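Local coordinates for protein carboxyl esterase NP (Bacillus subtilis, PDB 4CCW) that hydrolyses carboxylic esters to an alcohol and a carboxylate, as a carboxylesterase of the alpha/beta hydrolase fold, at residues A[75-80]-A[285-290]; A[123-128]-A[144-149]; A[152-157]-A[245-250]. One frame throughout, in Å; residues are numbered along the deposited sequence.

Contact 1 (A[75-80]-A[285-290])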
loop_
_atom_site.group_PDB
_atom_site.type_symbol
_atom_site.label_atom_id
_atom_site.label_comp_id
_atom_site.label_asym_id
_atom_site.label_seq_id
_atom_site.Cartn_x
_atom_site.Cartn_y
_atom_site.Cartn_z
ATOM N N ALA A 75 7.411 8.400 -11.852
ATOM C CA ALA A 75 8.023 9.474 -12.668
ATOM C C ALA A 75 7.357 10.831 -12.419
ATOM O O ALA A 75 8.047 11.846 -12.263
ATOM C CB ALA A 75 7.991 9.127 -14.147
ATOM N N ASP A 76 6.024 10.838 -12.375
ATOM C CA ASP A 76 5.245 12.048 -12.077
ATOM C C ASP A 76 5.419 12.491 -10.617
ATOM O O ASP A 76 5.768 13.642 -10.358
ATOM C CB ASP A 76 3.753 11.840 -12.370
ATOM C CG ASP A 76 3.393 12.013 -13.844
ATOM O OD1 ASP A 76 4.209 12.537 -14.638
ATOM O OD2 ASP A 76 2.260 11.626 -14.208
ATOM N N TRP A 77 5.176 11.588 -9.664
ATOM C CA TRP A 77 5.237 11.981 -8.252
ATOM C C TRP A 77 6.622 12.364 -7.828
ATOM O O TRP A 77 6.792 13.319 -7.068
ATOM C CB TRP A 77 4.652 10.910 -7.323
ATOM C CG TRP A 77 3.177 10.682 -7.522
ATOM C CD1 TRP A 77 2.254 11.543 -8.109
ATOM C CD2 TRP A 77 2.395 9.500 -7.134
ATOM N NE1 TRP A 77 1.001 10.990 -8.115
ATOM C CE2 TRP A 77 1.012 9.771 -7.546
ATOM C CE3 TRP A 77 2.692 8.290 -6.517
ATOM C CZ2 TRP A 77 -0.012 8.860 -7.338
ATOM C CZ3 TRP A 77 1.645 7.377 -6.300
ATOM C CH2 TRP A 77 0.328 7.658 -6.706
ATOM N N SER A 78 7.619 11.660 -8.361
ATOM C CA SER A 78 9.030 11.888 -8.027
ATOM C C SER A 78 9.572 13.214 -8.558
ATOM O O SER A 78 10.573 13.728 -8.051
ATOM C CB SER A 78 9.891 10.747 -8.565
ATOM O OG SER A 78 11.060 10.604 -7.800
ATOM N N SER A 79 8.923 13.770 -9.583
ATOM C CA SER A 79 9.379 15.045 -10.143
ATOM C C SER A 79 9.277 16.185 -9.130
ATOM O O SER A 79 10.072 17.122 -9.170
ATOM C CB SER A 79 8.629 15.394 -11.437
ATOM O OG SER A 79 7.268 15.699 -11.195
ATOM N N LYS A 80 8.317 16.092 -8.214
ATOM C CA LYS A 80 8.048 17.177 -7.271
ATOM C C LYS A 80 8.398 16.848 -5.816
ATOM O O LYS A 80 8.633 17.751 -5.012
ATOM C CB LYS A 80 6.581 17.616 -7.370
ATOM C CG LYS A 80 6.189 18.201 -8.723
ATOM C CD LYS A 80 4.706 18.554 -8.785
ATOM C CE LYS A 80 4.350 19.663 -7.803
ATOM N NZ LYS A 80 2.960 19.486 -7.300
ATOM N N GLU A 285 -2.167 12.819 -11.710
ATOM C CA GLU A 285 -2.527 14.250 -11.669
ATOM C C GLU A 285 -3.449 14.575 -10.498
ATOM O O GLU A 285 -3.298 15.620 -9.847
ATOM C CB GLU A 285 -3.195 14.692 -12.982
ATOM C CG GLU A 285 -3.527 16.184 -13.062
ATOM C CD GLU A 285 -4.812 16.596 -12.336
ATOM O OE1 GLU A 285 -5.717 15.760 -12.150
ATOM O OE2 GLU A 285 -4.928 17.789 -11.962
ATOM N N ARG A 286 -4.410 13.690 -10.252
ATOM C CA ARG A 286 -5.416 13.914 -9.217
ATOM C C ARG A 286 -4.760 14.026 -7.847
ATOM O O ARG A 286 -5.090 14.910 -7.074
ATOM C CB ARG A 286 -6.469 12.794 -9.224
ATOM C CG ARG A 286 -7.552 12.936 -8.155
ATOM C CD ARG A 286 -8.407 14.167 -8.404
ATOM N NE ARG A 286 -9.329 14.531 -7.319
ATOM C CZ ARG A 286 -9.100 15.481 -6.406
ATOM N NH1 ARG A 286 -7.954 16.158 -6.401
ATOM N NH2 ARG A 286 -10.022 15.757 -5.485
ATOM N N VAL A 287 -3.841 13.114 -7.555
ATOM C CA VAL A 287 -3.122 13.128 -6.283
ATOM C C VAL A 287 -2.252 14.375 -6.169
ATOM O O VAL A 287 -2.236 15.048 -5.128
ATOM C CB VAL A 287 -2.278 11.851 -6.096
ATOM C CG1 VAL A 287 -1.293 12.027 -4.945
ATOM C CG2 VAL A 287 -3.174 10.643 -5.855
ATOM N N MET A 288 -1.544 14.706 -7.245
ATOM C CA MET A 288 -0.724 15.910 -7.247
ATOM C C MET A 288 -1.537 17.168 -6.975
ATOM O O MET A 288 -1.129 18.018 -6.185
ATOM C CB MET A 288 0.031 16.064 -8.559
ATOM C CG MET A 288 1.440 16.551 -8.318
ATOM S SD MET A 288 2.464 15.128 -7.906
ATOM C CE MET A 288 2.944 14.754 -9.589
ATOM N N ARG A 289 -2.692 17.263 -7.629
ATOM C CA ARG A 289 -3.575 18.418 -7.494
ATOM C C ARG A 289 -4.012 18.586 -6.046
ATOM O O ARG A 289 -4.042 19.708 -5.528
ATOM C CB ARG A 289 -4.796 18.242 -8.397
ATOM C CG ARG A 289 -5.663 19.476 -8.564
ATOM C CD ARG A 289 -6.690 19.225 -9.660
ATOM N NE ARG A 289 -7.891 18.550 -9.165
ATOM C CZ ARG A 289 -8.563 17.603 -9.819
ATOM N NH1 ARG A 289 -8.144 17.156 -10.995
ATOM N NH2 ARG A 289 -9.653 17.078 -9.279
ATOM N N PHE A 290 -4.335 17.461 -5.403
ATOM C CA PHE A 290 -4.725 17.446 -4.001
ATOM C C PHE A 290 -3.614 17.933 -3.067
ATOM O O PHE A 290 -3.870 18.718 -2.152
ATOM C CB PHE A 290 -5.184 16.044 -3.591
ATOM C CG PHE A 290 -5.511 15.921 -2.131
ATOM C CD1 PHE A 290 -6.696 16.445 -1.627
ATOM C CD2 PHE A 290 -4.633 15.288 -1.259
ATOM C CE1 PHE A 290 -7.002 16.341 -0.277
ATOM C CE2 PHE A 290 -4.933 15.189 0.096
ATOM C CZ PHE A 290 -6.118 15.715 0.583
#
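M288 meets W77 in a Met-aromatic contact between two helices on one side of the central sheet of an alpha/beta hydrolase fold. The helical segments 75-80 and 285-290 run nearly parallel, at 23°, with axes 10.3 Å apart, and long side chains bridge that spacing. M288 leaves its helix at an unusual first torsion (chi1 -140°); the bend at chi2 puts SD 3.6 Å from W77 CD1, approaching the five-membered ring obliquely, and that at chi3 brings CE to the ring edge, in its plane. The indole has CG anti to its own carbonyl carbon (chi1 -65°), and its far end reaches down toward the sheet, where it packs on L57, L59 and I126. V287 crosses W77 at about a right angle; its CG2 comes 3.9 Å from W77 CZ2, and CB and CG1 lie near NE1. That nitrogen is hydrogen-bonded to N284 O, which helps fix the rotation of the indole, and D76 OD2 accepts a hydrogen bond from N284 ND2. K80, bent at chi3 and chi4, crosses M288 obliquely, with NZ 3.5 Å from M288 CG. D76 O accepts bonds from S79 N and S79 OG, and M288 CE lies 3.1 Å from this same oxygen.

Contact 2 (A[123-128]-A[144-149])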
loop_
_atom_site.group_PDB
_atom_site.type_symbol
_atom_site.label_atom_id
_atom_site.label_comp_id
_atom_site.label_asym_id
_atom_site.label_seq_id
_atom_site.Cartn_x
_atom_site.Cartn_y
_atom_site.Cartn_z
ATOM N N SER A 123 5.054 14.548 6.485
ATOM C CA SER A 123 5.141 14.015 5.123
ATOM C C SER A 123 3.785 13.858 4.474
ATOM O O SER A 123 2.777 13.670 5.156
ATOM C CB SER A 123 5.844 12.655 5.120
ATOM O OG SER A 123 6.003 12.176 3.794
ATOM N N HIS A 124 3.756 13.948 3.147
ATOM C CA HIS A 124 2.594 13.492 2.401
ATOM C C HIS A 124 2.658 11.998 2.359
ATOM O O HIS A 124 3.743 11.414 2.438
ATOM C CB HIS A 124 2.585 14.077 0.999
ATOM C CG HIS A 124 2.303 15.566 0.965
ATOM N ND1 HIS A 124 1.107 16.085 1.297
ATOM C CD2 HIS A 124 3.115 16.644 0.610
ATOM C CE1 HIS A 124 1.146 17.431 1.158
ATOM N NE2 HIS A 124 2.375 17.769 0.737
ATOM N N MET A 125 1.490 11.362 2.258
ATOM C CA MET A 125 1.418 9.911 2.207
ATOM C C MET A 125 0.430 9.481 1.146
ATOM O O MET A 125 -0.603 10.135 0.944
ATOM C CB MET A 125 0.986 9.318 3.550
ATOM C CG MET A 125 1.898 9.666 4.714
ATOM S SD MET A 125 1.272 8.970 6.256
ATOM C CE MET A 125 1.613 7.222 5.992
ATOM N N ILE A 126 0.762 8.375 0.480
ATOM C CA ILE A 126 -0.143 7.714 -0.444
ATOM C C ILE A 126 -0.087 6.245 -0.092
ATOM O O ILE A 126 0.995 5.673 0.050
ATOM C CB ILE A 126 0.279 7.909 -1.917
ATOM C CG1 ILE A 126 0.313 9.409 -2.267
ATOM C CG2 ILE A 126 -0.648 7.144 -2.857
ATOM C CD1 ILE A 126 1.013 9.725 -3.585
ATOM N N GLY A 127 -1.257 5.634 0.052
ATOM C CA GLY A 127 -1.321 4.217 0.376
ATOM C C GLY A 127 -2.464 3.582 -0.367
ATOM O O GLY A 127 -3.569 4.141 -0.413
ATOM N N LEU A 128 -2.205 2.413 -0.964
ATOM C CA LEU A 128 -3.248 1.669 -1.646
ATOM C C LEU A 128 -3.479 0.347 -0.915
ATOM O O LEU A 128 -2.528 -0.256 -0.391
ATOM C CB LEU A 128 -2.883 1.454 -3.127
ATOM C CG LEU A 128 -3.898 0.758 -4.037
ATOM C CD1 LEU A 128 -3.987 1.439 -5.400
ATOM C CD2 LEU A 128 -3.556 -0.718 -4.176
ATOM N N GLU A 144 0.341 14.906 13.702
ATOM C CA GLU A 144 1.455 15.840 13.746
ATOM C C GLU A 144 2.569 15.519 12.737
ATOM O O GLU A 144 3.497 16.330 12.553
ATOM C CB GLU A 144 2.041 15.878 15.167
ATOM C CG GLU A 144 2.842 14.637 15.560
ATOM C CD GLU A 144 2.014 13.530 16.206
ATOM O OE1 GLU A 144 0.767 13.623 16.221
ATOM O OE2 GLU A 144 2.623 12.558 16.712
ATOM N N ARG A 145 2.494 14.331 12.135
ATOM C CA ARG A 145 3.509 13.826 11.204
ATOM C C ARG A 145 3.032 13.713 9.761
ATOM O O ARG A 145 3.823 13.390 8.869
ATOM C CB ARG A 145 4.030 12.447 11.648
ATOM C CG ARG A 145 4.576 12.390 13.076
ATOM C CD ARG A 145 5.695 13.402 13.363
ATOM N NE ARG A 145 6.971 13.065 12.721
ATOM C CZ ARG A 145 7.850 12.175 13.195
ATOM N NH1 ARG A 145 7.607 11.537 14.333
ATOM N NH2 ARG A 145 8.987 11.934 12.540
ATOM N N VAL A 146 1.747 13.971 9.534
ATOM C CA VAL A 146 1.153 13.778 8.214
ATOM C C VAL A 146 0.615 15.115 7.711
ATOM O O VAL A 146 -0.309 15.680 8.298
ATOM C CB VAL A 146 0.012 12.720 8.243
ATOM C CG1 VAL A 146 -0.410 12.322 6.829
ATOM C CG2 VAL A 146 0.422 11.480 9.022
ATOM N N LYS A 147 1.191 15.620 6.625
ATOM C CA LYS A 147 0.701 16.863 6.005
ATOM C C LYS A 147 -0.693 16.658 5.400
ATOM O O LYS A 147 -1.616 17.442 5.646
ATOM C CB LYS A 147 1.686 17.348 4.937
ATOM C CG LYS A 147 3.062 17.694 5.489
ATOM C CD LYS A 147 3.936 18.434 4.485
ATOM C CE LYS A 147 5.287 18.809 5.087
ATOM N NZ LYS A 147 5.252 20.033 5.951
ATOM N N SER A 148 -0.825 15.599 4.606
ATOM C CA SER A 148 -2.097 15.187 4.012
ATOM C C SER A 148 -1.882 13.782 3.470
ATOM O O SER A 148 -0.741 13.346 3.331
ATOM C CB SER A 148 -2.563 16.162 2.921
ATOM O OG SER A 148 -1.844 15.986 1.715
ATOM N N ALA A 149 -2.973 13.078 3.180
ATOM C CA ALA A 149 -2.904 11.664 2.817
ATOM C C ALA A 149 -3.876 11.352 1.698
ATOM O O ALA A 149 -5.006 11.841 1.704
ATOM C CB ALA A 149 -3.199 10.806 4.033
#
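H124 turns its ring edge to S148 and one ring face to K147, where parallel neighbouring strands of a beta-alpha-beta unit meet in the hydrolase sheet. The imidazole, with CG anti to its own carbonyl carbon (chi1 -70°), has S148 OG in its plane, 3.0 Å from ND1; either partner could donate in this hydrogen bond. K147 CB sits over the face, 22° off the ring normal and displaced toward the rim, a CH-pi contact in which the two side chains cross at about a right angle. The ring also stacks on F291 and meets Y81 with the planes at about 80°. An alanine in place of H124 would probably leave S148 OG without this partner and open a gap beneath the K147 methylene. On the other face of the sheet, M125 and V146 also cross at about a right angle: M125 SD lies 3.8 Å from V146 CG1 and equally near CG2, a layer continued by L111 of helix 104-118. Backbone hydrogen bonds from S123 N to R145 O and from K147 N to S123 O join the two segments. Farther along, M125 N donates a hydrogen bond to S148 O at 3.2 Å.

Contact 3 (A[152-157]-A[245-250])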
loop_
_atom_site.group_PDB
_atom_site.type_symbol
_atom_site.label_atom_id
_atom_site.label_comp_id
_atom_site.label_asym_id
_atom_site.label_seq_id
_atom_site.Cartn_x
_atom_site.Cartn_y
_atom_site.Cartn_z
ATOM N N LEU A 152 -6.017 5.128 -1.260
ATOM C CA LEU A 152 -6.521 4.544 -2.498
ATOM C C LEU A 152 -7.036 3.146 -2.229
ATOM O O LEU A 152 -6.272 2.308 -1.746
ATOM C CB LEU A 152 -5.401 4.473 -3.558
ATOM C CG LEU A 152 -4.960 5.727 -4.344
ATOM C CD1 LEU A 152 -4.995 7.036 -3.571
ATOM C CD2 LEU A 152 -3.572 5.520 -4.942
ATOM N N SER A 153 -8.306 2.879 -2.550
ATOM C CA SER A 153 -8.838 1.508 -2.452
ATOM C C SER A 153 -8.389 0.820 -1.141
ATOM O O SER A 153 -7.816 -0.272 -1.178
ATOM C CB SER A 153 -8.339 0.666 -3.631
ATOM O OG SER A 153 -8.648 1.290 -4.866
ATOM N N PRO A 154 -8.635 1.462 0.021
ATOM C CA PRO A 154 -8.065 0.933 1.270
ATOM C C PRO A 154 -8.571 -0.456 1.652
ATOM O O PRO A 154 -9.752 -0.753 1.463
ATOM C CB PRO A 154 -8.528 1.936 2.321
ATOM C CG PRO A 154 -9.775 2.559 1.737
ATOM C CD PRO A 154 -9.462 2.656 0.265
ATOM N N ALA A 155 -7.697 -1.269 2.243
ATOM C CA ALA A 155 -8.141 -2.541 2.805
ATOM C C ALA A 155 -9.054 -2.203 3.969
ATOM O O ALA A 155 -8.662 -1.480 4.883
ATOM C CB ALA A 155 -6.968 -3.370 3.291
ATOM N N GLU A 156 -10.278 -2.705 3.910
ATOM C CA GLU A 156 -11.316 -2.380 4.889
ATOM C C GLU A 156 -11.345 -0.884 5.190
ATOM O O GLU A 156 -11.625 -0.119 4.277
ATOM C CB GLU A 156 -11.220 -3.314 6.112
ATOM C CG GLU A 156 -11.673 -4.715 5.724
ATOM C CD GLU A 156 -12.096 -5.565 6.924
ATOM O OE1 GLU A 156 -11.702 -5.262 8.064
ATOM O OE2 GLU A 156 -12.842 -6.524 6.704
ATOM N N THR A 157 -11.017 -0.477 6.416
ATOM C CA THR A 157 -10.941 0.958 6.800
ATOM C C THR A 157 -12.329 1.599 6.972
ATOM O O THR A 157 -12.694 1.995 8.080
ATOM C CB THR A 157 -10.044 1.772 5.820
ATOM O OG1 THR A 157 -8.753 1.150 5.750
ATOM C CG2 THR A 157 -9.886 3.261 6.281
ATOM N N VAL A 245 -13.980 -4.573 -6.174
ATOM C CA VAL A 245 -14.568 -5.872 -5.843
ATOM C C VAL A 245 -14.442 -6.228 -4.362
ATOM O O VAL A 245 -15.117 -7.160 -3.886
ATOM C CB VAL A 245 -13.927 -7.024 -6.650
ATOM C CG1 VAL A 245 -14.274 -6.918 -8.138
ATOM C CG2 VAL A 245 -12.417 -7.072 -6.401
ATOM N N ILE A 246 -13.568 -5.537 -3.626
ATOM C CA ILE A 246 -13.300 -5.937 -2.228
ATOM C C ILE A 246 -14.399 -5.464 -1.274
ATOM O O ILE A 246 -14.528 -5.987 -0.161
ATOM C CB ILE A 246 -11.875 -5.546 -1.715
ATOM C CG1 ILE A 246 -11.728 -4.029 -1.492
ATOM C CG2 ILE A 246 -10.800 -6.124 -2.659
ATOM C CD1 ILE A 246 -10.660 -3.639 -0.461
ATOM N N TYR A 247 -15.158 -4.461 -1.728
ATOM C CA TYR A 247 -16.398 -4.000 -1.099
ATOM C C TYR A 247 -17.105 -3.107 -2.112
ATOM O O TYR A 247 -16.613 -2.911 -3.243
ATOM C CB TYR A 247 -16.125 -3.277 0.242
ATOM C CG TYR A 247 -14.952 -2.320 0.179
ATOM C CD1 TYR A 247 -14.889 -1.339 -0.827
ATOM C CD2 TYR A 247 -13.910 -2.404 1.101
ATOM C CE1 TYR A 247 -13.818 -0.480 -0.911
ATOM C CE2 TYR A 247 -12.835 -1.541 1.040
ATOM C CZ TYR A 247 -12.802 -0.567 0.032
ATOM O OH TYR A 247 -11.738 0.291 -0.056
ATOM N N ASP A 248 -18.261 -2.567 -1.747
ATOM C CA ASP A 248 -18.975 -1.674 -2.651
ATOM C C ASP A 248 -18.374 -0.269 -2.551
ATOM O O ASP A 248 -18.326 0.306 -1.453
ATOM C CB ASP A 248 -20.468 -1.675 -2.322
ATOM C CG ASP A 248 -21.276 -0.791 -3.266
ATOM O OD1 ASP A 248 -20.935 0.392 -3.473
ATOM O OD2 ASP A 248 -22.294 -1.270 -3.792
ATOM N N PRO A 249 -17.841 0.259 -3.674
ATOM C CA PRO A 249 -17.056 1.484 -3.542
ATOM C C PRO A 249 -17.945 2.672 -3.232
ATOM O O PRO A 249 -17.508 3.605 -2.582
ATOM C CB PRO A 249 -16.383 1.635 -4.916
ATOM C CG PRO A 249 -17.292 0.917 -5.871
ATOM C CD PRO A 249 -17.879 -0.228 -5.063
ATOM N N HIS A 250 -19.196 2.634 -3.687
ATOM C CA HIS A 250 -20.124 3.736 -3.352
ATOM C C HIS A 250 -20.572 3.706 -1.910
ATOM O O HIS A 250 -20.680 4.754 -1.250
ATOM C CB HIS A 250 -21.274 3.816 -4.358
ATOM C CG HIS A 250 -20.837 4.341 -5.708
ATOM N ND1 HIS A 250 -20.687 5.657 -5.959
ATOM C CD2 HIS A 250 -20.471 3.672 -6.876
ATOM C CE1 HIS A 250 -20.273 5.830 -7.237
ATOM N NE2 HIS A 250 -20.136 4.613 -7.795
#
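Y247 joins P154 where two loops of the alpha/beta hydrolase fold meet, both at the carboxyl ends of parallel strands, where enzymes of this family carry their active sites. Segment 152-157 begins at the end of strand 146-152, and segment 245-250 runs into the start of helix 249-259. The one hydrogen bond between them runs from Y247 OH to P154 O, 2.7 Å long. The donor lies in the carbonyl plane on a lone pair, with a C=O...donor angle of 134°, and the oxygen in turn lies at the edge of the tyrosine ring. The phenol group therefore fixes a main-chain carbonyl in a segment without regular structure.

Van der Waals contacts lie beside this bond. The proline ring and Y247 cross at about a right angle, with P154 CD 3.3 Å from the phenol oxygen. Y247 CE2 approaches E156 O to 3.7 Å. Within segment 245-250, I246 CG1 stands 3.6 Å above the tyrosine ring, over its centre. I246 takes the crowded position for CG1, between backbone N and carbonyl carbon (chi1 72°), while its CD1 reaches P154 O at 3.6 Å, so this oxygen meets both side chains.

Polar links outside the pair tie the loops to their surroundings. S153 OG bonds to the backbone oxygen of H273, probably the active-site proton acceptor, which the side chain of I246 also touches; E156 OE2 accepts from F161 N. Inside segment 152-157, T157 OG1 donates to A155 O at 2.8 Å, from above the carbonyl plane.

The three contacts illustrate how chemistry follows place in an alpha/beta hydrolase. Contact 2 is buried and lies within the sheet itself, built on backbone hydrogen bonds. Contact 1, partly buried, pairs two helices against that sheet through apolar and sulfur-aromatic packing; it touches contact 2 where W77 and V287 both meet I126 CD1, and where F290 packs on S148. Contact 3 is buried among loops, relies on a single side-chain-to-backbone bond, and alone lies near H273. It begins at the end of strand 146-152, whose start lies in contact 2, and G127 O and L152 N are probably hydrogen-bonded at 2.8 Å. Contacts 1 and 3 do not touch; their nearest atoms are about 5 Å apart.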